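PDB 3FMC: putative succinylglutamate desuccinylase / aspartoacylase from Shewanella amazonensis, which is probably a zinc-dependent hydrolase of the succinylglutamate desuccinylase/aspartoacylase family, thought to act on ester bonds, although its substrate is not established. Local coordinates for residues Phe109-Trp114 against Trp219-Val224; Gln48-Ile53 against Val72-Pro77; Trp100-Leu105 against Gly207-Glu212; Leu105-Asn110 against Val135-Arg140. One frame throughout, in Å; residues are numbered along the deposited sequence.

Interaction 1 (Phe109-Trp114 against Trp219-Val224); sequences FNIEVW and WTLAEV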
loop_
_atom_site.group_PDB
_atom_site.type_symbol
_atom_site.label_atom_id
_atom_site.label_comp_id
_atom_site.label_asym_id
_atom_site.label_seq_id
_atom_site.Cartn_x
_atom_site.Cartn_y
_atom_site.Cartn_z
ATOM N N PHE C 109 -10.004 34.383 -10.677
ATOM C CA PHE C 109 -10.334 35.772 -10.980
ATOM C C PHE C 109 -11.008 35.973 -12.361
ATOM O O PHE C 109 -10.832 35.188 -13.323
ATOM C CB PHE C 109 -9.134 36.690 -10.750
ATOM C CG PHE C 109 -8.033 36.528 -11.737
ATOM C CD1 PHE C 109 -7.034 35.569 -11.557
ATOM C CD2 PHE C 109 -7.959 37.361 -12.837
ATOM C CE1 PHE C 109 -6.023 35.458 -12.481
ATOM C CE2 PHE C 109 -6.954 37.245 -13.747
ATOM C CZ PHE C 109 -5.994 36.309 -13.589
ATOM N N ASN C 110 -11.830 37.009 -12.442
ATOM C CA ASN C 110 -12.609 37.249 -13.663
ATOM C C ASN C 110 -11.699 37.901 -14.692
ATOM O O ASN C 110 -11.233 39.026 -14.490
ATOM C CB ASN C 110 -13.862 38.080 -13.349
ATOM C CG ASN C 110 -14.725 38.327 -14.578
ATOM O OD1 ASN C 110 -14.225 38.630 -15.648
ATOM N ND2 ASN C 110 -16.033 38.206 -14.416
ATOM N N ILE C 111 -11.424 37.172 -15.774
ATOM C CA ILE C 111 -10.475 37.623 -16.796
ATOM C C ILE C 111 -11.072 38.744 -17.657
ATOM O O ILE C 111 -10.359 39.667 -18.067
ATOM C CB ILE C 111 -9.924 36.417 -17.632
ATOM C CG1 ILE C 111 -9.054 35.559 -16.717
ATOM C CG2 ILE C 111 -9.108 36.903 -18.841
ATOM C CD1 ILE C 111 -8.611 34.188 -17.280
ATOM N N GLU C 112 -12.363 38.662 -17.911
ATOM C CA GLU C 112 -13.045 39.743 -18.629
ATOM C C GLU C 112 -12.816 41.058 -17.867
ATOM O O GLU C 112 -12.362 42.025 -18.449
ATOM C CB GLU C 112 -14.536 39.429 -18.838
ATOM C CG GLU C 112 -15.331 40.561 -19.524
ATOM C CD GLU C 112 -14.713 41.013 -20.874
ATOM O OE1 GLU C 112 -14.534 40.148 -21.763
ATOM O OE2 GLU C 112 -14.423 42.227 -21.027
ATOM N N VAL C 113 -13.076 41.070 -16.556
ATOM C CA VAL C 113 -12.861 42.265 -15.727
ATOM C C VAL C 113 -11.406 42.650 -15.671
ATOM O O VAL C 113 -11.058 43.812 -15.788
ATOM C CB VAL C 113 -13.449 42.082 -14.280
ATOM C CG1 VAL C 113 -13.033 43.231 -13.338
ATOM C CG2 VAL C 113 -14.967 41.954 -14.351
ATOM N N TRP C 114 -10.515 41.677 -15.507
ATOM C CA TRP C 114 -9.090 41.987 -15.489
ATOM C C TRP C 114 -8.713 42.634 -16.827
ATOM O O TRP C 114 -7.973 43.616 -16.872
ATOM C CB TRP C 114 -8.256 40.712 -15.293
ATOM C CG TRP C 114 -6.812 40.979 -15.094
ATOM C CD1 TRP C 114 -6.155 41.008 -13.893
ATOM C CD2 TRP C 114 -5.810 41.249 -16.108
ATOM N NE1 TRP C 114 -4.824 41.259 -14.095
ATOM C CE2 TRP C 114 -4.588 41.440 -15.437
ATOM C CE3 TRP C 114 -5.837 41.358 -17.518
ATOM C CZ2 TRP C 114 -3.403 41.718 -16.104
ATOM C CZ3 TRP C 114 -4.663 41.639 -18.185
ATOM C CH2 TRP C 114 -3.452 41.823 -17.474
ATOM N N TRP C 219 -5.052 31.474 -22.655
ATOM C CA TRP C 219 -5.936 31.148 -23.774
ATOM C C TRP C 219 -7.232 31.908 -23.552
ATOM O O TRP C 219 -7.786 32.507 -24.479
ATOM C CB TRP C 219 -6.239 29.658 -23.795
ATOM C CG TRP C 219 -6.755 29.097 -25.098
ATOM C CD1 TRP C 219 -7.301 29.791 -26.157
ATOM C CD2 TRP C 219 -6.807 27.715 -25.457
ATOM N NE1 TRP C 219 -7.677 28.927 -27.143
ATOM C CE2 TRP C 219 -7.388 27.641 -26.747
ATOM C CE3 TRP C 219 -6.421 26.523 -24.816
ATOM C CZ2 TRP C 219 -7.572 26.425 -27.410
ATOM C CZ3 TRP C 219 -6.618 25.327 -25.475
ATOM C CH2 TRP C 219 -7.197 25.291 -26.758
ATOM N N THR C 220 -7.734 31.871 -22.315
ATOM C CA THR C 220 -8.942 32.609 -21.963
ATOM C C THR C 220 -8.762 34.128 -22.177
ATOM O O THR C 220 -9.677 34.787 -22.656
ATOM C CB THR C 220 -9.333 32.311 -20.512
ATOM O OG1 THR C 220 -9.597 30.900 -20.395
ATOM C CG2 THR C 220 -10.556 33.102 -20.130
ATOM N N LEU C 221 -7.603 34.662 -21.805
ATOM C CA LEU C 221 -7.290 36.069 -21.998
ATOM C C LEU C 221 -7.296 36.418 -23.502
ATOM O O LEU C 221 -7.809 37.456 -23.872
ATOM C CB LEU C 221 -5.893 36.412 -21.438
ATOM C CG LEU C 221 -5.397 37.852 -21.629
ATOM C CD1 LEU C 221 -6.258 38.778 -20.769
ATOM C CD2 LEU C 221 -3.931 37.990 -21.267
ATOM N N ALA C 222 -6.730 35.544 -24.329
ATOM C CA ALA C 222 -6.671 35.756 -25.785
ATOM C C ALA C 222 -8.092 35.769 -26.334
ATOM O O ALA C 222 -8.421 36.600 -27.211
ATOM C CB ALA C 222 -5.843 34.656 -26.448
ATOM N N GLU C 223 -8.932 34.886 -25.801
ATOM C CA GLU C 223 -10.367 34.798 -26.189
ATOM C C GLU C 223 -11.096 36.075 -25.855
ATOM O O GLU C 223 -11.858 36.618 -26.668
ATOM C CB GLU C 223 -11.067 33.613 -25.474
ATOM C CG GLU C 223 -10.634 32.237 -25.962
ATOM C CD GLU C 223 -11.255 31.081 -25.164
ATOM O OE1 GLU C 223 -11.875 31.316 -24.085
ATOM O OE2 GLU C 223 -11.097 29.925 -25.634
ATOM N N VAL C 224 -10.898 36.542 -24.624
ATOM C CA VAL C 224 -11.492 37.792 -24.168
ATOM C C VAL C 224 -11.034 38.964 -25.036
ATOM O O VAL C 224 -11.852 39.754 -25.446
ATOM C CB VAL C 224 -11.198 38.055 -22.679
ATOM C CG1 VAL C 224 -11.537 39.516 -22.288
ATOM C CG2 VAL C 224 -11.971 36.988 -21.813
#
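Ile111 and Leu221 meet where the first turn of helix 111-118 packs on the C-terminal half of helix 210-227, a helix-helix contact within the catalytic domain of the succinylglutamate desuccinylase/aspartoacylase family. The apolar contacts centre on Ile111, whose two branches divide the work. CG2, anti to the backbone N, rests on the backbone of the other helix, 3.7 Å from Leu221 CA, and also touches Leu221 CD1 and Val224 CG2. CD1 reaches the methyl of Thr220, with Ile111 CD1 and Thr220 CG2 3.6 Å apart; the two side chains cross at about a right angle. Threonine suits this place because its methyl faces the isoleucine while OG1 bonds to the carbonyl O of Val216 in its own helix. About one turn after Ile111, Trp114 CE3 lies 4.2 Å from Leu221 CD1, which approaches the indole obliquely. That ring is held by a bond from its NE1 to Thr133 OG1 and meets Phe130 edge-to-face, so helix 123-142 closes this side of the contact.

The polar groups serve mainly the local helix. Asn110 is its N-cap: Val113 N gives OD1 a nearly straight bond (169°) of 2.8 Å, with the nitrogen above the carbonyl plane. Glu112 bends at chi2 (54°), its OE2 taking a bond from Gln116 NE2, while Glu112 OE1 lies 3.1 Å from Val224 CG1.

Interaction 2 (Gln48-Ile53 against Val72-Pro77); sequences QGNAVI and VPLANP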
loop_
_atom_site.group_PDB
_atom_site.type_symbol
_atom_site.label_atom_id
_atom_site.label_comp_id
_atom_site.label_asym_id
_atom_site.label_seq_id
_atom_site.Cartn_x
_atom_site.Cartn_y
_atom_site.Cartn_z
ATOM N N GLN C 48 11.578 8.150 -16.631
ATOM C CA GLN C 48 12.321 8.399 -17.869
ATOM C C GLN C 48 12.529 9.886 -18.160
ATOM O O GLN C 48 13.511 10.281 -18.806
ATOM C CB GLN C 48 11.624 7.672 -19.029
ATOM C CG GLN C 48 12.260 7.940 -20.437
ATOM C CD GLN C 48 13.533 7.218 -20.681
ATOM O OE1 GLN C 48 14.257 6.823 -19.761
ATOM N NE2 GLN C 48 13.858 7.069 -21.952
ATOM N N GLY C 49 11.611 10.737 -17.702
ATOM C CA GLY C 49 11.746 12.171 -17.877
ATOM C C GLY C 49 13.029 12.754 -17.294
ATOM O O GLY C 49 13.532 13.757 -17.800
ATOM N N ASN C 50 13.568 12.127 -16.255
ATOM C CA ASN C 50 14.864 12.534 -15.698
ATOM C C ASN C 50 15.984 12.265 -16.719
ATOM O O ASN C 50 16.930 13.083 -16.878
ATOM C CB ASN C 50 15.166 11.786 -14.392
ATOM C CG ASN C 50 14.135 12.103 -13.309
ATOM O OD1 ASN C 50 13.881 13.257 -13.049
ATOM N ND2 ASN C 50 13.484 11.083 -12.761
ATOM N N ALA C 51 15.890 11.116 -17.379
ATOM C CA ALA C 51 16.880 10.716 -18.397
ATOM C C ALA C 51 16.776 11.676 -19.570
ATOM O O ALA C 51 17.813 12.030 -20.197
ATOM C CB ALA C 51 16.634 9.223 -18.872
ATOM N N VAL C 52 15.554 12.111 -19.869
ATOM C CA VAL C 52 15.355 13.098 -20.965
ATOM C C VAL C 52 15.985 14.461 -20.607
ATOM O O VAL C 52 16.674 15.107 -21.433
ATOM C CB VAL C 52 13.874 13.197 -21.419
ATOM C CG1 VAL C 52 13.707 14.312 -22.461
ATOM C CG2 VAL C 52 13.359 11.844 -21.975
ATOM N N ILE C 53 15.766 14.914 -19.371
ATOM C CA ILE C 53 16.347 16.164 -18.897
ATOM C C ILE C 53 17.878 16.051 -18.901
ATOM O O ILE C 53 18.599 16.971 -19.363
ATOM C CB ILE C 53 15.766 16.585 -17.521
ATOM C CG1 ILE C 53 14.314 17.090 -17.705
ATOM C CG2 ILE C 53 16.615 17.645 -16.835
ATOM C CD1 ILE C 53 13.605 17.570 -16.400
ATOM N N VAL C 72 13.690 21.092 -14.202
ATOM C CA VAL C 72 13.360 20.571 -12.867
ATOM C C VAL C 72 13.122 19.050 -12.942
ATOM O O VAL C 72 11.998 18.604 -13.098
ATOM C CB VAL C 72 12.150 21.317 -12.241
ATOM C CG1 VAL C 72 11.912 20.877 -10.740
ATOM C CG2 VAL C 72 12.316 22.849 -12.313
ATOM N N PRO C 73 14.197 18.267 -12.879
ATOM C CA PRO C 73 14.067 16.804 -12.800
ATOM C C PRO C 73 13.662 16.486 -11.343
ATOM O O PRO C 73 13.742 17.356 -10.457
ATOM C CB PRO C 73 15.473 16.298 -13.091
ATOM C CG PRO C 73 16.361 17.421 -12.563
ATOM C CD PRO C 73 15.608 18.710 -12.815
ATOM N N LEU C 74 13.193 15.269 -11.101
ATOM C CA LEU C 74 12.904 14.830 -9.741
ATOM C C LEU C 74 11.969 15.788 -9.043
ATOM O O LEU C 74 12.166 16.173 -7.870
ATOM C CB LEU C 74 14.236 14.640 -8.975
ATOM C CG LEU C 74 15.281 13.701 -9.572
ATOM C CD1 LEU C 74 16.673 13.903 -8.963
ATOM C CD2 LEU C 74 14.859 12.210 -9.544
ATOM N N ALA C 75 10.918 16.145 -9.767
ATOM C CA ALA C 75 10.044 17.242 -9.318
ATOM C C ALA C 75 9.094 16.909 -8.143
ATOM O O ALA C 75 8.451 17.805 -7.625
ATOM C CB ALA C 75 9.241 17.864 -10.494
ATOM N N ASN C 76 9.055 15.653 -7.721
ATOM C CA ASN C 76 8.178 15.232 -6.618
ATOM C C ASN C 76 8.846 14.161 -5.771
ATOM O O ASN C 76 8.500 12.982 -5.858
ATOM C CB ASN C 76 6.860 14.748 -7.200
ATOM C CG ASN C 76 5.858 14.310 -6.124
ATOM O OD1 ASN C 76 6.041 14.601 -4.938
ATOM N ND2 ASN C 76 4.794 13.648 -6.544
ATOM N N PRO C 77 9.793 14.566 -4.901
ATOM C CA PRO C 77 10.493 13.531 -4.143
ATOM C C PRO C 77 9.582 12.637 -3.262
ATOM O O PRO C 77 9.853 11.443 -3.113
ATOM C CB PRO C 77 11.544 14.330 -3.326
ATOM C CG PRO C 77 11.000 15.721 -3.286
ATOM C CD PRO C 77 10.306 15.926 -4.591
#
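Asn50, in the first turn of helix 48-60, carries the polar part of the contact with Pro73 and Leu74. Its CG stands anti to the carbonyl carbon (chi1 -62°), and from there OD1 receives Leu74 N in a bond of 2.9 Å. The bond is bent, 144° at the hydrogen, and the nitrogen is tilted 17° from the carbonyl plane. The same oxygen lies 3.4 Å from Pro73 CB, whereas ND2 packs against Leu74 CD2 at 3.7 Å and donates to Asn41 OD1. An asparagine suits this buried place because its amide can accept from one loop and donate to another. Both loops follow strands, 36-40 and 69-72, that run parallel side by side, so the helix joins their ends in the alpha/beta core of the catalytic domain. Leu323 of a neighbouring subunit packs on Asn50, Pro73 and Leu74.

One turn further, Ile53 supplies the apolar part: its CD1 sits 3.6 Å from Pro73 N and 3.8 Å from Val72 C, on the backbone where the strand ends. Proline has no N-H, so the methyl leaves no amide hydrogen without an acceptor. Ile53 CD1 and Pro73 CB are 4.0 Å apart, the side chains crossing at about a right angle.

Interaction 3 (Trp100-Leu105 against Gly207-Glu212); sequences WNREYL and GGAMDE. With SO4 (sulfate ion), chain K.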
loop_
_atom_site.group_PDB
_atom_site.type_symbol
_atom_site.label_atom_id
_atom_site.label_comp_id
_atom_site.label_asym_id
_atom_site.label_seq_id
_atom_site.Cartn_x
_atom_site.Cartn_y
_atom_site.Cartn_z
ATOM N N TRP C 100 -1.291 13.660 -7.988
ATOM C CA TRP C 100 -0.424 14.842 -7.843
ATOM C C TRP C 100 -0.615 15.827 -9.008
ATOM O O TRP C 100 -0.433 17.056 -8.810
ATOM C CB TRP C 100 1.003 14.453 -7.819
ATOM C CG TRP C 100 1.431 13.474 -6.733
ATOM C CD1 TRP C 100 1.942 12.243 -6.933
ATOM C CD2 TRP C 100 1.408 13.676 -5.317
ATOM N NE1 TRP C 100 2.299 11.662 -5.741
ATOM C CE2 TRP C 100 1.976 12.517 -4.727
ATOM C CE3 TRP C 100 0.976 14.712 -4.491
ATOM C CZ2 TRP C 100 2.096 12.359 -3.342
ATOM C CZ3 TRP C 100 1.088 14.542 -3.104
ATOM C CH2 TRP C 100 1.654 13.383 -2.557
ATOM N N ASN C 101 -1.005 15.282 -10.172
ATOM C CA ASN C 101 -1.256 16.093 -11.380
ATOM C C ASN C 101 -2.711 16.511 -11.529
ATOM O O ASN C 101 -3.212 16.806 -12.637
ATOM C CB ASN C 101 -0.719 15.339 -12.594
ATOM C CG ASN C 101 -0.616 16.209 -13.845
ATOM O OD1 ASN C 101 -0.156 17.351 -13.800
ATOM N ND2 ASN C 101 -1.000 15.627 -14.980
ATOM N N ARG C 102 -3.424 16.515 -10.408
ATOM C CA ARG C 102 -4.759 17.089 -10.351
ATOM C C ARG C 102 -4.773 18.199 -9.290
ATOM O O ARG C 102 -5.823 18.713 -8.959
ATOM C CB ARG C 102 -5.806 16.043 -10.018
ATOM C CG ARG C 102 -6.000 15.058 -11.131
ATOM C CD ARG C 102 -6.459 15.691 -12.442
ATOM N NE ARG C 102 -6.624 14.587 -13.384
ATOM C CZ ARG C 102 -5.638 14.061 -14.119
ATOM N NH1 ARG C 102 -4.439 14.620 -14.172
ATOM N NH2 ARG C 102 -5.894 12.994 -14.871
ATOM N N GLU C 103 -3.597 18.566 -8.780
ATOM C CA GLU C 103 -3.484 19.573 -7.709
ATOM C C GLU C 103 -3.112 20.995 -8.128
ATOM O O GLU C 103 -2.895 21.877 -7.294
ATOM C CB GLU C 103 -2.476 19.047 -6.699
ATOM C CG GLU C 103 -3.029 17.945 -5.803
ATOM C CD GLU C 103 -3.839 18.466 -4.642
ATOM O OE1 GLU C 103 -4.419 19.595 -4.720
ATOM O OE2 GLU C 103 -3.870 17.738 -3.632
ATOM N N TYR C 104 -3.063 21.261 -9.425
ATOM C CA TYR C 104 -2.673 22.630 -9.845
ATOM C C TYR C 104 -3.801 23.627 -9.590
ATOM O O TYR C 104 -4.949 23.251 -9.375
ATOM C CB TYR C 104 -2.124 22.645 -11.292
ATOM C CG TYR C 104 -0.787 21.906 -11.433
ATOM C CD1 TYR C 104 0.420 22.562 -11.255
ATOM C CD2 TYR C 104 -0.727 20.548 -11.701
ATOM C CE1 TYR C 104 1.607 21.937 -11.348
ATOM C CE2 TYR C 104 0.474 19.894 -11.792
ATOM C CZ TYR C 104 1.661 20.582 -11.602
ATOM O OH TYR C 104 2.850 19.895 -11.761
ATOM N N LEU C 105 -3.461 24.904 -9.652
ATOM C CA LEU C 105 -4.348 25.986 -9.295
ATOM C C LEU C 105 -5.043 26.591 -10.492
ATOM O O LEU C 105 -4.367 27.027 -11.420
ATOM C CB LEU C 105 -3.507 27.076 -8.622
ATOM C CG LEU C 105 -4.220 28.354 -8.149
ATOM C CD1 LEU C 105 -5.453 28.035 -7.299
ATOM C CD2 LEU C 105 -3.215 29.286 -7.437
ATOM N N GLY C 207 -8.495 20.991 -16.019
ATOM C CA GLY C 207 -8.780 19.724 -15.397
ATOM C C GLY C 207 -7.809 19.301 -14.297
ATOM O O GLY C 207 -7.728 18.126 -14.002
ATOM N N GLY C 208 -7.065 20.253 -13.729
ATOM C CA GLY C 208 -6.182 20.010 -12.599
ATOM C C GLY C 208 -4.702 19.797 -12.894
ATOM O O GLY C 208 -3.914 19.823 -11.976
ATOM N N ALA C 209 -4.347 19.634 -14.169
ATOM C CA ALA C 209 -2.989 19.332 -14.615
ATOM C C ALA C 209 -2.121 20.561 -14.894
ATOM O O ALA C 209 -2.614 21.645 -15.091
ATOM C CB ALA C 209 -3.026 18.411 -15.886
HETATM N N MSE C 210 -0.808 20.355 -14.929
HETATM C CA MSE C 210 0.138 21.475 -15.142
HETATM C C MSE C 210 -0.070 22.213 -16.458
HETATM O O MSE C 210 -0.056 23.445 -16.473
HETATM C CB MSE C 210 1.571 20.955 -15.134
HETATM C CG MSE C 210 2.619 22.008 -15.646
HETATM SE SE MSE C 210 2.643 23.676 -14.694
HETATM C CE MSE C 210 4.200 23.243 -13.619
ATOM N N ASP C 211 -0.163 21.483 -17.568
ATOM C CA ASP C 211 -0.310 22.143 -18.886
ATOM C C ASP C 211 -1.500 23.057 -18.913
ATOM O O ASP C 211 -1.380 24.231 -19.230
ATOM C CB ASP C 211 -0.265 21.166 -20.072
ATOM C CG ASP C 211 -1.302 20.025 -20.031
ATOM O OD1 ASP C 211 -2.137 19.901 -19.099
ATOM O OD2 ASP C 211 -1.213 19.189 -20.975
ATOM N N GLU C 212 -2.643 22.547 -18.497
ATOM C CA GLU C 212 -3.856 23.370 -18.396
ATOM C C GLU C 212 -3.677 24.559 -17.467
ATOM O O GLU C 212 -4.069 25.680 -17.762
ATOM C CB GLU C 212 -4.987 22.504 -17.881
ATOM C CG GLU C 212 -5.314 21.316 -18.782
ATOM C CD GLU C 212 -5.930 20.147 -18.010
ATOM O OE1 GLU C 212 -6.067 20.209 -16.756
ATOM O OE2 GLU C 212 -6.223 19.146 -18.668
HETATM S S SO4 K . -2.479 12.058 -15.912
HETATM O O1 SO4 K . -2.392 12.789 -14.629
HETATM O O2 SO4 K . -3.812 11.472 -16.033
HETATM O O3 SO4 K . -1.465 10.975 -16.095
HETATM O O4 SO4 K . -2.229 13.039 -16.984
#
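Tyr104 lays one ring face against the start of helix 210-227: Met210 CA stands 3.6 Å above the plane over the ring centre, and Met210 CB makes a CH-pi contact 3.8 Å from the centroid. The selenium of this selenomethionine lies oblique to the ring, 4.6 Å from the centroid, in a Met-aromatic contact. Gly208 O comes to the ring edge in its plane and accepts Tyr104 N at 3.0 Å. Gly208 must be glycine, since a beta carbon would collide with Arg102 CA and with the carbonyl oxygen before it. An alanine in place of the tyrosine would probably leave a gap beside Met210 and Gln39 NE2 without the hydroxyl it bonds.

Asn101 reaches the same turn with its CG anti to the backbone N (chi1 -166°). OD1 accepts Met210 N in a long bond of 3.3 Å, satisfying an amide of the first helical turn. ND2 donates a nearly straight bond to sulfate O1, which Arg102 NH1 also holds at 2.8 Å, while Arg102 NH2 bonds O2; Arg91 and Asn99 also bond the sulfate. The sulfate is probably from the crystallisation liquor, but Asn101 also touches His43 and His172 of a possible metal site, consistent with an anion-binding pocket beside the probable active centre.

Interaction 4 (Leu105-Asn110 against Val135-Arg140); sequences LDHGFN and VEECAR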
loop_
_atom_site.group_PDB
_atom_site.type_symbol
_atom_site.label_atom_id
_atom_site.label_comp_id
_atom_site.label_asym_id
_atom_site.label_seq_id
_atom_site.Cartn_x
_atom_site.Cartn_y
_atom_site.Cartn_z
ATOM N N LEU C 105 -3.461 24.904 -9.652
ATOM C CA LEU C 105 -4.348 25.986 -9.295
ATOM C C LEU C 105 -5.043 26.591 -10.492
ATOM O O LEU C 105 -4.367 27.027 -11.420
ATOM C CB LEU C 105 -3.507 27.076 -8.622
ATOM C CG LEU C 105 -4.220 28.354 -8.149
ATOM C CD1 LEU C 105 -5.453 28.035 -7.299
ATOM C CD2 LEU C 105 -3.215 29.286 -7.437
ATOM N N ASP C 106 -6.378 26.534 -10.496
ATOM C CA ASP C 106 -7.227 27.171 -11.519
ATOM C C ASP C 106 -7.433 28.561 -11.000
ATOM O O ASP C 106 -8.004 28.754 -9.920
ATOM C CB ASP C 106 -8.569 26.473 -11.602
ATOM C CG ASP C 106 -9.424 26.867 -12.843
ATOM O OD1 ASP C 106 -8.955 27.523 -13.785
ATOM O OD2 ASP C 106 -10.601 26.448 -12.878
ATOM N N HIS C 107 -6.957 29.548 -11.742
ATOM C CA HIS C 107 -7.142 30.918 -11.312
ATOM C C HIS C 107 -8.617 31.307 -11.432
ATOM O O HIS C 107 -9.218 31.248 -12.486
ATOM C CB HIS C 107 -6.198 31.856 -12.038
ATOM C CG HIS C 107 -4.752 31.560 -11.754
ATOM N ND1 HIS C 107 -4.145 31.874 -10.553
ATOM C CD2 HIS C 107 -3.788 31.008 -12.528
ATOM C CE1 HIS C 107 -2.868 31.524 -10.605
ATOM N NE2 HIS C 107 -2.629 30.993 -11.792
ATOM N N GLY C 108 -9.196 31.674 -10.312
ATOM C CA GLY C 108 -10.600 32.034 -10.283
ATOM C C GLY C 108 -10.963 33.462 -10.662
ATOM O O GLY C 108 -12.128 33.729 -10.946
ATOM N N PHE C 109 -10.004 34.383 -10.677
ATOM C CA PHE C 109 -10.334 35.772 -10.980
ATOM C C PHE C 109 -11.008 35.973 -12.361
ATOM O O PHE C 109 -10.832 35.188 -13.323
ATOM C CB PHE C 109 -9.134 36.690 -10.750
ATOM C CG PHE C 109 -8.033 36.528 -11.737
ATOM C CD1 PHE C 109 -7.034 35.569 -11.557
ATOM C CD2 PHE C 109 -7.959 37.361 -12.837
ATOM C CE1 PHE C 109 -6.023 35.458 -12.481
ATOM C CE2 PHE C 109 -6.954 37.245 -13.747
ATOM C CZ PHE C 109 -5.994 36.309 -13.589
ATOM N N ASN C 110 -11.830 37.009 -12.442
ATOM C CA ASN C 110 -12.609 37.249 -13.663
ATOM C C ASN C 110 -11.699 37.901 -14.692
ATOM O O ASN C 110 -11.233 39.026 -14.490
ATOM C CB ASN C 110 -13.862 38.080 -13.349
ATOM C CG ASN C 110 -14.725 38.327 -14.578
ATOM O OD1 ASN C 110 -14.225 38.630 -15.648
ATOM N ND2 ASN C 110 -16.033 38.206 -14.416
ATOM N N VAL C 135 1.446 34.940 -10.932
ATOM C CA VAL C 135 2.511 34.653 -9.969
ATOM C C VAL C 135 2.043 35.080 -8.562
ATOM O O VAL C 135 2.193 34.347 -7.560
ATOM C CB VAL C 135 3.833 35.319 -10.368
ATOM C CG1 VAL C 135 4.884 35.254 -9.241
ATOM C CG2 VAL C 135 4.401 34.677 -11.630
ATOM N N GLU C 136 1.389 36.216 -8.485
ATOM C CA GLU C 136 0.903 36.690 -7.187
ATOM C C GLU C 136 -0.220 35.828 -6.639
ATOM O O GLU C 136 -0.339 35.652 -5.423
ATOM C CB GLU C 136 0.450 38.163 -7.262
ATOM C CG GLU C 136 -0.140 38.687 -5.912
ATOM C CD GLU C 136 0.792 38.496 -4.685
ATOM O OE1 GLU C 136 2.035 38.456 -4.850
ATOM O OE2 GLU C 136 0.264 38.394 -3.551
ATOM N N GLU C 137 -1.070 35.311 -7.531
ATOM C CA GLU C 137 -2.189 34.468 -7.142
ATOM C C GLU C 137 -1.728 33.133 -6.515
ATOM O O GLU C 137 -2.388 32.592 -5.601
ATOM C CB GLU C 137 -3.133 34.236 -8.330
ATOM C CG GLU C 137 -4.028 35.426 -8.644
ATOM C CD GLU C 137 -5.015 35.748 -7.532
ATOM O OE1 GLU C 137 -5.995 35.021 -7.351
ATOM O OE2 GLU C 137 -4.798 36.734 -6.828
ATOM N N CYS C 138 -0.598 32.624 -7.008
ATOM C CA CYS C 138 0.013 31.403 -6.473
ATOM C C CYS C 138 0.520 31.689 -5.040
ATOM O O CYS C 138 0.338 30.879 -4.139
ATOM C CB CYS C 138 1.187 30.938 -7.335
ATOM S SG CYS C 138 0.680 30.250 -8.947
ATOM N N ALA C 139 1.206 32.822 -4.863
ATOM C CA ALA C 139 1.710 33.237 -3.561
ATOM C C ALA C 139 0.556 33.397 -2.587
ATOM O O ALA C 139 0.640 32.969 -1.453
ATOM C CB ALA C 139 2.505 34.544 -3.687
ATOM N N ARG C 140 -0.525 34.027 -3.021
ATOM C CA ARG C 140 -1.670 34.243 -2.173
ATOM C C ARG C 140 -2.270 32.902 -1.724
ATOM O O ARG C 140 -2.685 32.734 -0.575
ATOM C CB ARG C 140 -2.707 35.089 -2.937
ATOM C CG ARG C 140 -4.011 35.316 -2.172
ATOM C CD ARG C 140 -4.934 36.351 -2.837
ATOM N NE ARG C 140 -5.712 35.809 -3.952
ATOM C CZ ARG C 140 -6.790 35.043 -3.812
ATOM N NH1 ARG C 140 -7.225 34.679 -2.605
ATOM N NH2 ARG C 140 -7.432 34.617 -4.892
HETATM O O HOH W 1 -6.010 32.159 -8.193
#
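The loop that leads into helix 111-118 passes along helix 123-142 here, a loop-on-helix contact near the outside of the catalytic domain, where Leu105, His107 and Phe109 face Glu137 and Cys138. Leu105, His107 and Phe109 each turn a side chain to this helix. Leu105 CD2 is 4.0 Å from Cys138 CA and close to the carbonyl of Glu137, a small apolar patch in which leucine and cysteine fit without polar demands.

His107 comes next. Its CG lies anti to the carbonyl carbon (chi1 -63°), and the imidazole and the Glu137 side chain run alongside each other, pointing opposite ways, with His107 ND1 3.4 Å from Glu137 CB. Cys138 SG stands at the ring edge, 4.1 Å from His107 CE1. The far nitrogen, NE2, is hydrogen-bonded to NE2 of His163 on helix 150-163, so the imidazole spans two helices, which probably fixes its turn about chi2. Glu137 CG approaches the Phe109 ring obliquely, 4.2 Å from Phe109 CD1.

Glutamate suits position 137 because its methylenes line the two rings while its carboxylate is left for Arg140 and a water. Arg140 grips it side-on, NH2 on OE1 and NE on OE2, a salt bridge one turn along the helix. An alanine in place of the glutamate would probably leave Arg140 without its carboxylate and open a gap beside Phe109. The water joins loop and helix, lying 3.0 Å from His107 ND1 and donating to Glu137 OE1 at 3.0 Å.

In the fold
All four contacts lie in the family's catalytic domain. Interaction 2 comes first along the chain and closes before the others open; its centre is about 17 Å from that of interaction 3, which it touches through Asn76 and Trp100. The segments 100-105, 105-110 and 109-114 then form one continuous run. It meets the start of helix 210-227 in interaction 3, helix 123-142 in interaction 4, and the C-terminal half of helix 210-227 in interaction 1. The centres of interactions 3 and 4, and of 4 and 1, are each about 13 Å apart. This run thus ties the probable active-site region to the outer helices, while interactions 1 and 2 lie about 33 Å apart on opposite sides of the chain's centre.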